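Local atomic coordinates of universal stress protein (Mycobacterium smegmatis, PDB entry 5AHW), a protein that binds cyclic AMP as a homodimer of the universal stress protein A family and probably takes part in cyclic-nucleotide signalling. Residues B[109-114]-B[135-140]; B[94-99]-B[127-132]; B[17-22]-B[75-80]. One frame throughout, in Å; residues are numbered along the deposited sequence.

Interaction 1 of 3, residues B[109-114]-B[135-140]; sequences DLLVVG and RRSKTD. With CMP (adenosine-3',5'-cyclic-monophosphate), chain K; SO4 (sulfate ion), chain L.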
loop_
_atom_site.group_PDB
_atom_site.type_symbol
_atom_site.label_atom_id
_atom_site.label_comp_id
_atom_site.label_asym_id
_atom_site.label_seq_id
_atom_site.Cartn_x
_atom_site.Cartn_y
_atom_site.Cartn_z
ATOM N N ASP B 109 -1.117 7.262 9.403
ATOM C CA ASP B 109 -0.499 7.716 8.184
ATOM C C ASP B 109 -0.619 6.602 7.182
ATOM O O ASP B 109 -0.536 6.834 5.976
ATOM C CB ASP B 109 0.985 7.972 8.437
ATOM C CG ASP B 109 1.213 8.962 9.510
ATOM O OD1 ASP B 109 0.741 10.091 9.321
ATOM O OD2 ASP B 109 1.817 8.639 10.549
ATOM N N LEU B 110 -0.759 5.376 7.666
ATOM C CA LEU B 110 -0.901 4.248 6.762
ATOM C C LEU B 110 -1.720 3.116 7.387
ATOM O O LEU B 110 -1.577 2.771 8.561
ATOM C CB LEU B 110 0.488 3.723 6.401
ATOM C CG LEU B 110 0.583 2.454 5.543
ATOM C CD1 LEU B 110 0.224 2.811 4.119
ATOM C CD2 LEU B 110 1.964 1.820 5.615
ATOM N N LEU B 111 -2.533 2.515 6.557
ATOM C CA LEU B 111 -3.322 1.377 6.925
ATOM C C LEU B 111 -2.926 0.178 6.052
ATOM O O LEU B 111 -2.868 0.290 4.844
ATOM C CB LEU B 111 -4.760 1.805 6.651
ATOM C CG LEU B 111 -5.893 0.884 6.957
ATOM C CD1 LEU B 111 -5.701 0.075 8.246
ATOM C CD2 LEU B 111 -7.052 1.839 7.044
ATOM N N VAL B 112 -2.619 -0.963 6.656
ATOM C CA VAL B 112 -2.144 -2.100 5.941
ATOM C C VAL B 112 -3.136 -3.268 6.048
ATOM O O VAL B 112 -3.616 -3.641 7.137
ATOM C CB VAL B 112 -0.805 -2.522 6.542
ATOM C CG1 VAL B 112 -0.171 -3.685 5.771
ATOM C CG2 VAL B 112 0.140 -1.337 6.531
ATOM N N VAL B 113 -3.436 -3.865 4.897
ATOM C CA VAL B 113 -4.235 -5.057 4.778
ATOM C C VAL B 113 -3.598 -6.031 3.773
ATOM O O VAL B 113 -2.831 -5.633 2.911
ATOM C CB VAL B 113 -5.703 -4.713 4.344
ATOM C CG1 VAL B 113 -6.451 -3.913 5.404
ATOM C CG2 VAL B 113 -5.755 -3.920 3.072
ATOM N N GLY B 114 -3.871 -7.319 3.902
ATOM C CA GLY B 114 -3.630 -8.288 2.814
ATOM C C GLY B 114 -4.680 -8.182 1.746
ATOM O O GLY B 114 -5.594 -7.339 1.840
ATOM N N ARG B 135 -11.399 1.707 -0.764
ATOM C CA ARG B 135 -12.263 2.743 -1.245
ATOM C C ARG B 135 -12.620 3.736 -0.171
ATOM O O ARG B 135 -12.901 4.897 -0.481
ATOM C CB ARG B 135 -13.527 2.232 -1.920
ATOM C CG ARG B 135 -13.351 1.504 -3.267
ATOM C CD ARG B 135 -14.687 1.246 -3.928
ATOM N NE ARG B 135 -15.246 0.152 -3.195
ATOM C CZ ARG B 135 -15.046 -1.128 -3.523
ATOM N NH1 ARG B 135 -14.462 -1.459 -4.667
ATOM N NH2 ARG B 135 -15.482 -2.059 -2.753
ATOM N N ARG B 136 -12.633 3.314 1.085
ATOM C CA ARG B 136 -13.190 4.150 2.155
ATOM C C ARG B 136 -12.129 4.941 2.935
ATOM O O ARG B 136 -12.442 5.911 3.564
ATOM C CB ARG B 136 -14.089 3.340 3.087
ATOM C CG ARG B 136 -15.375 2.829 2.404
ATOM C CD ARG B 136 -16.288 2.074 3.381
ATOM N NE ARG B 136 -17.284 1.257 2.669
ATOM C CZ ARG B 136 -17.933 0.241 3.175
ATOM N NH1 ARG B 136 -17.783 -0.068 4.440
ATOM N NH2 ARG B 136 -18.842 -0.413 2.439
ATOM N N SER B 137 -10.892 4.521 2.865
ATOM C CA SER B 137 -9.827 5.134 3.641
ATOM C C SER B 137 -9.575 6.577 3.250
ATOM O O SER B 137 -9.691 6.958 2.099
ATOM C CB SER B 137 -8.584 4.255 3.478
ATOM O OG SER B 137 -7.571 4.682 4.350
ATOM N N LYS B 138 -9.202 7.387 4.211
ATOM C CA LYS B 138 -8.757 8.746 3.947
ATOM C C LYS B 138 -7.259 8.800 4.176
ATOM O O LYS B 138 -6.752 9.859 4.308
ATOM C CB LYS B 138 -9.476 9.802 4.899
ATOM C CG LYS B 138 -11.045 9.780 4.770
ATOM C CD LYS B 138 -11.820 10.922 5.453
ATOM C CE LYS B 138 -11.387 11.184 6.898
ATOM N NZ LYS B 138 -12.418 11.970 7.699
ATOM N N THR B 139 -6.580 7.673 4.330
ATOM C CA THR B 139 -5.148 7.650 4.380
ATOM C C THR B 139 -4.522 6.721 3.284
ATOM O O THR B 139 -5.201 6.076 2.508
ATOM C CB THR B 139 -4.682 7.149 5.741
ATOM O OG1 THR B 139 -4.993 5.758 5.836
ATOM C CG2 THR B 139 -5.454 7.747 6.763
ATOM N N ASP B 140 -3.212 6.646 3.274
ATOM C CA ASP B 140 -2.488 5.725 2.386
ATOM C C ASP B 140 -2.877 4.329 2.768
ATOM O O ASP B 140 -3.065 4.037 3.930
ATOM C CB ASP B 140 -0.978 5.837 2.580
ATOM C CG ASP B 140 -0.390 7.132 2.067
ATOM O OD1 ASP B 140 -1.171 7.972 1.509
ATOM O OD2 ASP B 140 0.903 7.249 2.163
HETATM P P CMP K . -5.424 -11.179 4.402
HETATM O O1P CMP K . -4.014 -11.435 3.882
HETATM O O2P CMP K . -5.964 -12.382 5.023
HETATM O "O5'" CMP K . -6.402 -10.529 3.346
HETATM C "C5'" CMP K . -7.599 -9.771 3.652
HETATM C "C4'" CMP K . -7.239 -8.845 4.780
HETATM O "O4'" CMP K . -8.347 -8.160 5.337
HETATM C "C3'" CMP K . -6.628 -9.525 5.947
HETATM O "O3'" CMP K . -5.361 -10.032 5.552
HETATM C "C2'" CMP K . -6.657 -8.422 7.015
HETATM O "O2'" CMP K . -5.632 -7.432 6.854
HETATM C "C1'" CMP K . -8.024 -7.801 6.685
HETATM N N9 CMP K . -9.005 -8.404 7.619
HETATM C C8 CMP K . -9.872 -9.402 7.360
HETATM N N7 CMP K . -10.556 -9.741 8.464
HETATM C C5 CMP K . -10.149 -8.954 9.432
HETATM C C6 CMP K . -10.487 -8.745 10.851
HETATM N N6 CMP K . -11.423 -9.494 11.416
HETATM N N1 CMP K . -9.828 -7.804 11.540
HETATM C C2 CMP K . -8.878 -7.038 10.991
HETATM N N3 CMP K . -8.500 -7.178 9.703
HETATM C C4 CMP K . -9.097 -8.094 8.898
HETATM S S SO4 L . -18.263 1.034 -0.761
HETATM O O1 SO4 L . -18.216 2.215 0.184
HETATM O O2 SO4 L . -16.916 0.328 -0.603
HETATM O O3 SO4 L . -18.443 1.581 -2.128
HETATM O O4 SO4 L . -19.088 -0.065 -0.292
#

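Interaction 2 of 3, residues B[94-99]-B[127-132]; sequences APVDAL and GSVPAN. With CMP (adenosine-3',5'-cyclic-monophosphate), chain K.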
loop_
_atom_site.group_PDB
_atom_site.type_symbol
_atom_site.label_atom_id
_atom_site.label_comp_id
_atom_site.label_asym_id
_atom_site.label_seq_id
_atom_site.Cartn_x
_atom_site.Cartn_y
_atom_site.Cartn_z
ATOM N N ALA B 94 -17.322 -4.810 12.445
ATOM C CA ALA B 94 -17.051 -5.502 11.209
ATOM C C ALA B 94 -15.667 -5.023 10.775
ATOM O O ALA B 94 -15.216 -3.983 11.219
ATOM C CB ALA B 94 -18.123 -5.214 10.168
ATOM N N PRO B 95 -14.974 -5.815 9.934
ATOM C CA PRO B 95 -13.623 -5.470 9.686
ATOM C C PRO B 95 -13.455 -4.109 9.010
ATOM O O PRO B 95 -12.524 -3.347 9.403
ATOM C CB PRO B 95 -13.118 -6.589 8.757
ATOM C CG PRO B 95 -14.074 -7.699 8.931
ATOM C CD PRO B 95 -15.338 -7.158 9.460
ATOM N N VAL B 96 -14.249 -3.823 7.969
ATOM C CA VAL B 96 -13.998 -2.594 7.215
ATOM C C VAL B 96 -14.157 -1.313 8.092
ATOM O O VAL B 96 -13.262 -0.381 8.172
ATOM C CB VAL B 96 -14.890 -2.515 5.948
ATOM C CG1 VAL B 96 -14.665 -1.189 5.241
ATOM C CG2 VAL B 96 -14.529 -3.648 5.014
ATOM N N ASP B 97 -15.310 -1.282 8.731
ATOM C CA ASP B 97 -15.669 -0.238 9.688
ATOM C C ASP B 97 -14.586 -0.146 10.761
ATOM O O ASP B 97 -14.121 0.931 11.103
ATOM C CB ASP B 97 -17.031 -0.587 10.406
ATOM C CG ASP B 97 -18.331 -0.416 9.481
ATOM O OD1 ASP B 97 -18.294 0.206 8.388
ATOM O OD2 ASP B 97 -19.421 -0.865 9.909
ATOM N N ALA B 98 -14.208 -1.268 11.356
ATOM C CA ALA B 98 -13.285 -1.161 12.474
ATOM C C ALA B 98 -11.938 -0.576 12.024
ATOM O O ALA B 98 -11.399 0.293 12.701
ATOM C CB ALA B 98 -13.094 -2.526 13.143
ATOM N N LEU B 99 -11.431 -0.978 10.855
ATOM C CA LEU B 99 -10.095 -0.532 10.404
ATOM C C LEU B 99 -10.124 0.935 9.957
ATOM O O LEU B 99 -9.277 1.734 10.387
ATOM C CB LEU B 99 -9.530 -1.402 9.288
ATOM C CG LEU B 99 -9.220 -2.812 9.735
ATOM C CD1 LEU B 99 -8.990 -3.756 8.559
ATOM C CD2 LEU B 99 -7.992 -2.835 10.610
ATOM N N GLY B 127 -18.201 -7.025 -2.290
ATOM C CA GLY B 127 -17.294 -6.502 -1.344
ATOM C C GLY B 127 -16.238 -7.402 -0.770
ATOM O O GLY B 127 -16.399 -8.580 -0.667
ATOM N N SER B 128 -15.080 -6.821 -0.471
ATOM C CA SER B 128 -14.076 -7.519 0.283
ATOM C C SER B 128 -13.439 -6.529 1.200
ATOM O O SER B 128 -13.445 -5.362 0.935
ATOM C CB SER B 128 -12.992 -8.065 -0.674
ATOM O OG SER B 128 -12.220 -6.997 -1.268
ATOM N N VAL B 129 -12.831 -7.005 2.264
ATOM C CA VAL B 129 -12.134 -6.124 3.186
ATOM C C VAL B 129 -11.051 -5.257 2.552
ATOM O O VAL B 129 -11.088 -4.080 2.692
ATOM C CB VAL B 129 -11.569 -6.917 4.361
ATOM C CG1 VAL B 129 -10.940 -5.952 5.364
ATOM C CG2 VAL B 129 -12.696 -7.732 5.000
ATOM N N PRO B 130 -10.137 -5.823 1.745
ATOM C CA PRO B 130 -9.182 -4.883 1.167
ATOM C C PRO B 130 -9.769 -3.860 0.201
ATOM O O PRO B 130 -9.325 -2.737 0.211
ATOM C CB PRO B 130 -8.195 -5.771 0.404
ATOM C CG PRO B 130 -8.714 -7.157 0.503
ATOM C CD PRO B 130 -9.638 -7.207 1.671
ATOM N N ALA B 131 -10.658 -4.263 -0.710
ATOM C CA ALA B 131 -11.215 -3.334 -1.652
ATOM C C ALA B 131 -12.031 -2.244 -0.939
ATOM O O ALA B 131 -11.977 -1.070 -1.321
ATOM C CB ALA B 131 -12.093 -4.065 -2.603
ATOM N N ASN B 132 -12.809 -2.623 0.082
ATOM C CA ASN B 132 -13.701 -1.648 0.692
ATOM C C ASN B 132 -12.866 -0.719 1.567
ATOM O O ASN B 132 -13.156 0.469 1.697
ATOM C CB ASN B 132 -14.800 -2.311 1.544
ATOM C CG ASN B 132 -15.806 -3.141 0.762
ATOM O OD1 ASN B 132 -15.730 -3.360 -0.445
ATOM N ND2 ASN B 132 -16.844 -3.545 1.473
HETATM P P CMP K . -5.424 -11.179 4.402
HETATM O O1P CMP K . -4.014 -11.435 3.882
HETATM O O2P CMP K . -5.964 -12.382 5.023
HETATM O "O5'" CMP K . -6.402 -10.529 3.346
HETATM C "C5'" CMP K . -7.599 -9.771 3.652
HETATM C "C4'" CMP K . -7.239 -8.845 4.780
HETATM O "O4'" CMP K . -8.347 -8.160 5.337
HETATM C "C3'" CMP K . -6.628 -9.525 5.947
HETATM O "O3'" CMP K . -5.361 -10.032 5.552
HETATM C "C2'" CMP K . -6.657 -8.422 7.015
HETATM O "O2'" CMP K . -5.632 -7.432 6.854
HETATM C "C1'" CMP K . -8.024 -7.801 6.685
HETATM N N9 CMP K . -9.005 -8.404 7.619
HETATM C C8 CMP K . -9.872 -9.402 7.360
HETATM N N7 CMP K . -10.556 -9.741 8.464
HETATM C C5 CMP K . -10.149 -8.954 9.432
HETATM C C6 CMP K . -10.487 -8.745 10.851
HETATM N N6 CMP K . -11.423 -9.494 11.416
HETATM N N1 CMP K . -9.828 -7.804 11.540
HETATM C C2 CMP K . -8.878 -7.038 10.991
HETATM N N3 CMP K . -8.500 -7.178 9.703
HETATM C C4 CMP K . -9.097 -8.094 8.898
#

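Interaction 3 of 3, residues B[17-22]-B[75-80]; sequences SLRAVD and NDRAKA. With CMP (adenosine-3',5'-cyclic-monophosphate), chain K.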
loop_
_atom_site.group_PDB
_atom_site.type_symbol
_atom_site.label_atom_id
_atom_site.label_comp_id
_atom_site.label_asym_id
_atom_site.label_seq_id
_atom_site.Cartn_x
_atom_site.Cartn_y
_atom_site.Cartn_z
ATOM N N SER B 17 -3.014 -13.081 6.604
ATOM C CA SER B 17 -2.990 -11.788 7.291
ATOM C C SER B 17 -1.695 -11.559 8.104
ATOM O O SER B 17 -1.247 -10.415 8.288
ATOM C CB SER B 17 -4.232 -11.628 8.161
ATOM O OG SER B 17 -4.146 -12.325 9.382
ATOM N N LEU B 18 -1.121 -12.625 8.641
ATOM C CA LEU B 18 0.070 -12.470 9.427
ATOM C C LEU B 18 1.246 -12.038 8.561
ATOM O O LEU B 18 2.182 -11.408 9.069
ATOM C CB LEU B 18 0.371 -13.764 10.172
ATOM C CG LEU B 18 -0.652 -14.035 11.280
ATOM C CD1 LEU B 18 -0.413 -15.423 11.817
ATOM C CD2 LEU B 18 -0.583 -13.026 12.394
ATOM N N ARG B 19 1.173 -12.338 7.272
ATOM C CA ARG B 19 2.136 -11.830 6.319
ATOM C C ARG B 19 1.957 -10.325 6.160
ATOM O O ARG B 19 2.956 -9.631 5.923
ATOM C CB ARG B 19 2.079 -12.535 4.941
ATOM C CG ARG B 19 2.550 -13.981 4.993
ATOM C CD ARG B 19 2.634 -14.721 3.645
ATOM N NE ARG B 19 1.311 -15.178 3.152
ATOM C CZ ARG B 19 0.827 -16.439 3.167
ATOM N NH1 ARG B 19 1.538 -17.473 3.646
ATOM N NH2 ARG B 19 -0.397 -16.660 2.675
ATOM N N ALA B 20 0.716 -9.847 6.209
ATOM C CA ALA B 20 0.457 -8.432 6.205
ATOM C C ALA B 20 1.048 -7.767 7.442
ATOM O O ALA B 20 1.574 -6.668 7.345
ATOM C CB ALA B 20 -1.040 -8.133 6.153
ATOM N N VAL B 21 0.930 -8.414 8.600
ATOM C CA VAL B 21 1.587 -7.940 9.809
ATOM C C VAL B 21 3.163 -7.901 9.702
ATOM O O VAL B 21 3.790 -6.900 10.096
ATOM C CB VAL B 21 1.153 -8.805 11.011
ATOM C CG1 VAL B 21 1.881 -8.406 12.279
ATOM C CG2 VAL B 21 -0.332 -8.628 11.268
ATOM N N ASP B 22 3.777 -8.982 9.194
ATOM C CA ASP B 22 5.214 -8.980 8.943
ATOM C C ASP B 22 5.564 -7.692 8.213
ATOM O O ASP B 22 6.439 -6.959 8.688
ATOM C CB ASP B 22 5.683 -10.121 8.077
ATOM C CG ASP B 22 5.580 -11.406 8.743
ATOM O OD1 ASP B 22 5.421 -11.405 9.966
ATOM O OD2 ASP B 22 5.577 -12.455 8.051
ATOM N N ASN B 75 1.628 -9.758 17.343
ATOM C CA ASN B 75 2.661 -8.993 18.049
ATOM C C ASN B 75 4.070 -9.616 17.914
ATOM O O ASN B 75 5.032 -8.939 17.586
ATOM C CB ASN B 75 2.295 -8.886 19.540
ATOM C CG ASN B 75 3.093 -7.824 20.264
ATOM O OD1 ASN B 75 4.301 -7.723 20.115
ATOM N ND2 ASN B 75 2.404 -7.023 21.087
ATOM N N ASP B 76 4.159 -10.904 18.197
ATOM C CA ASP B 76 5.392 -11.646 18.018
ATOM C C ASP B 76 5.891 -11.525 16.574
ATOM O O ASP B 76 7.073 -11.324 16.358
ATOM C CB ASP B 76 5.208 -13.115 18.410
ATOM C CG ASP B 76 5.007 -13.292 19.900
ATOM O OD1 ASP B 76 5.427 -12.396 20.667
ATOM O OD2 ASP B 76 4.444 -14.338 20.318
ATOM N N ARG B 77 5.003 -11.593 15.587
ATOM C CA ARG B 77 5.444 -11.533 14.190
ATOM C C ARG B 77 5.975 -10.146 13.907
ATOM O O ARG B 77 7.054 -10.009 13.340
ATOM C CB ARG B 77 4.301 -11.852 13.255
ATOM C CG ARG B 77 3.892 -13.298 13.302
ATOM C CD ARG B 77 4.893 -14.112 12.535
ATOM N NE ARG B 77 4.655 -13.844 11.141
ATOM C CZ ARG B 77 3.886 -14.611 10.366
ATOM N NH1 ARG B 77 3.309 -15.679 10.832
ATOM N NH2 ARG B 77 3.749 -14.329 9.095
ATOM N N ALA B 78 5.245 -9.112 14.337
ATOM C CA ALA B 78 5.688 -7.734 14.115
ATOM C C ALA B 78 6.993 -7.401 14.827
ATOM O O ALA B 78 7.852 -6.717 14.294
ATOM C CB ALA B 78 4.627 -6.773 14.524
ATOM N N LYS B 79 7.168 -7.922 16.017
ATOM C CA LYS B 79 8.391 -7.681 16.779
ATOM C C LYS B 79 9.588 -8.398 16.098
ATOM O O LYS B 79 10.678 -7.869 15.986
ATOM C CB LYS B 79 8.139 -8.129 18.222
ATOM C CG LYS B 79 9.313 -8.177 19.155
ATOM C CD LYS B 79 8.793 -8.506 20.555
ATOM C CE LYS B 79 9.831 -9.187 21.440
ATOM N NZ LYS B 79 10.727 -8.227 22.152
ATOM N N ALA B 80 9.350 -9.581 15.572
ATOM C CA ALA B 80 10.392 -10.279 14.842
ATOM C C ALA B 80 10.804 -9.518 13.565
ATOM O O ALA B 80 11.923 -9.658 13.129
ATOM C CB ALA B 80 9.966 -11.713 14.529
HETATM P P CMP K . -5.424 -11.179 4.402
HETATM O O1P CMP K . -4.014 -11.435 3.882
HETATM O O2P CMP K . -5.964 -12.382 5.023
HETATM O "O5'" CMP K . -6.402 -10.529 3.346
HETATM C "C5'" CMP K . -7.599 -9.771 3.652
HETATM C "C4'" CMP K . -7.239 -8.845 4.780
HETATM O "O4'" CMP K . -8.347 -8.160 5.337
HETATM C "C3'" CMP K . -6.628 -9.525 5.947
HETATM O "O3'" CMP K . -5.361 -10.032 5.552
HETATM C "C2'" CMP K . -6.657 -8.422 7.015
HETATM O "O2'" CMP K . -5.632 -7.432 6.854
HETATM C "C1'" CMP K . -8.024 -7.801 6.685
HETATM N N9 CMP K . -9.005 -8.404 7.619
HETATM C C8 CMP K . -9.872 -9.402 7.360
HETATM N N7 CMP K . -10.556 -9.741 8.464
HETATM C C5 CMP K . -10.149 -8.954 9.432
HETATM C C6 CMP K . -10.487 -8.745 10.851
HETATM N N6 CMP K . -11.423 -9.494 11.416
HETATM N N1 CMP K . -9.828 -7.804 11.540
HETATM C C2 CMP K . -8.878 -7.038 10.991
HETATM N N3 CMP K . -8.500 -7.178 9.703
HETATM C C4 CMP K . -9.097 -8.094 8.898
#

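Interaction 1 of 3, residues B[109-114]-B[135-140]
Leu-110 and Asp-140 lie side by side, their CA atoms 4.9 Å apart and their chains running in the same direction, between strand 110-114 and the neighbouring parallel strand 140-144. One backbone bond joins the segments, Leu-111 N to Asp-140 O at 3.1 Å, with an N-H...O angle of 164°. The same carbonyl oxygen has the CD1 methyl of Leu-110 3.5 Å away, and that methyl also reaches Asp-140 CB at 3.6 Å, the two side chains crossing at about a right angle. Asp-140 CB further rests 3.6 Å from Asp-109 O. In Leu-111 CG stands anti to the backbone N (chi1 -178°), and from there CD2 lies 4.0 Å from Ser-137 OG, while CB faces Thr-139 OG1. Ser-137, just past helix 129-136, forms an ST turn: its OG accepts from Thr-139 N at 3.2 Å. The Asp-140 carboxylate turns to other partners, with OD2 bonded to Tyr-4 OH and OD1 to the backbone N of His-145 of the second subunit. Further along the segment, Gly-114 N makes a weak bond to the cyclic AMP O2'. In this buried junction the Asp-140 carbonyl is thus satisfied by Leu-111 N and its carboxylate by Tyr-4 and the dimer partner, with carbons of Leu-110 and Leu-111 packed alongside.

Interaction 2 of 3, residues B[94-99]-B[127-132]
Val-96 and Val-129 mark the closest approach of the two backbones, their CA atoms 5.7 Å apart, where the first turns of helices 95-105 and 129-136 meet. Across this contact the packing is apolar. Val-96 sets CG2 against Asn-132 CB at 3.7 Å and against Val-129 CA, with CG1 also near Asn-132 CB; the valine and asparagine side chains cross at about a right angle, and Asn-132 takes part through its CB. Pro-95 CB touches Val-129 CG2 at 3.9 Å, and the more distant Leu-99 CD1 approaches Val-129 CG1 at 4.3 Å. Val-129 CG1 stands anti to its backbone N (chi1 -176°) and CG2 anti to the carbonyl carbon, which puts CG1 beside Leu-99 and Val-96, and CG2 beside Pro-95.

The polar bonds lie inside each segment. Ser-128 is the N-cap of helix 129-136, its OG accepting from Ala-131 N at 3.2 Å, while Ala-94 holds the N-cap position of the other helix. Gly-127, with phi 121°, makes the turn into the cap at backbone angles that by themselves call for glycine.

The same side chains also meet the ligand. Val-129 CG1 lies 3.4 Å from the ribose O4', Leu-99 CD1 is 3.6 Å from the adenine N3, and Pro-95 CB approaches C5 of the base. Pro-130 CD adds a contact to C5', and its ring also packs on Val-113 of strand 110-114. Two helix N-termini near the C-terminal ends of the parallel strands, lining one side of the adenosine pocket with proline, valine and leucine, are in keeping with the nucleotide-binding fold of universal stress proteins.

Interaction 3 of 3, residues B[17-22]-B[75-80]
Arg-77 grips Asp-22 side-on with two nitrogens, and Leu-18 lies over a face of the same guanidinium. NE bonds to Asp-22 OD1 at 2.8 Å on its syn lone pair, and NH2 reaches OD2, also at 2.8 Å, from the syn side but 32° out of the carboxylate plane. Both oxygens lie near the guanidinium plane, although the two flat groups are turned 37° apart. The arginine chain folds at chi2 and again at chi3, bringing NE back toward helix 15-31. Leu-18 CB sits 3.3 Å above the guanidinium plane, offset toward its rim, and the two side chains cross at about a right angle. Deeper in, Val-21 CG1 meets Ala-78 CB at 3.9 Å, and Ala-78 also packs on Leu-35 and Ile-37 of the sheet. The axes of the two short helix segments approach to 8.7 Å at a crossing angle of -36°. Ser-17, at the other end of its segment, places CB 3.3 Å from O3' of cyclic AMP. A bidentate side-on salt bridge at the outer side of an alanine-valine contact thus ties the two helices on this sheet face together, and the paired guanidinium would be expected to favour the ionised form of the Asp-22 carboxylate.

All three contacts belong to one Rossmann-like alpha/beta domain built on a parallel sheet of strand order 3-2-1-4-5. Along the chain, interaction 3 closes before the other two open, whereas the segments of interactions 1 and 2 alternate. Those two share helix 129-136, their centres are about 10 Å apart, and they touch where Pro-130 packs on Gly-114. Interaction 3 lies across the chain's centre from both, its centre about 17 Å from that of interaction 1 and 19 Å from that of interaction 2; Ala-20 packs against Val-112 and Gly-114. Each contact reaches the bound cyclic AMP, so strand, helix starts and helix 15-31 converge on a single pocket.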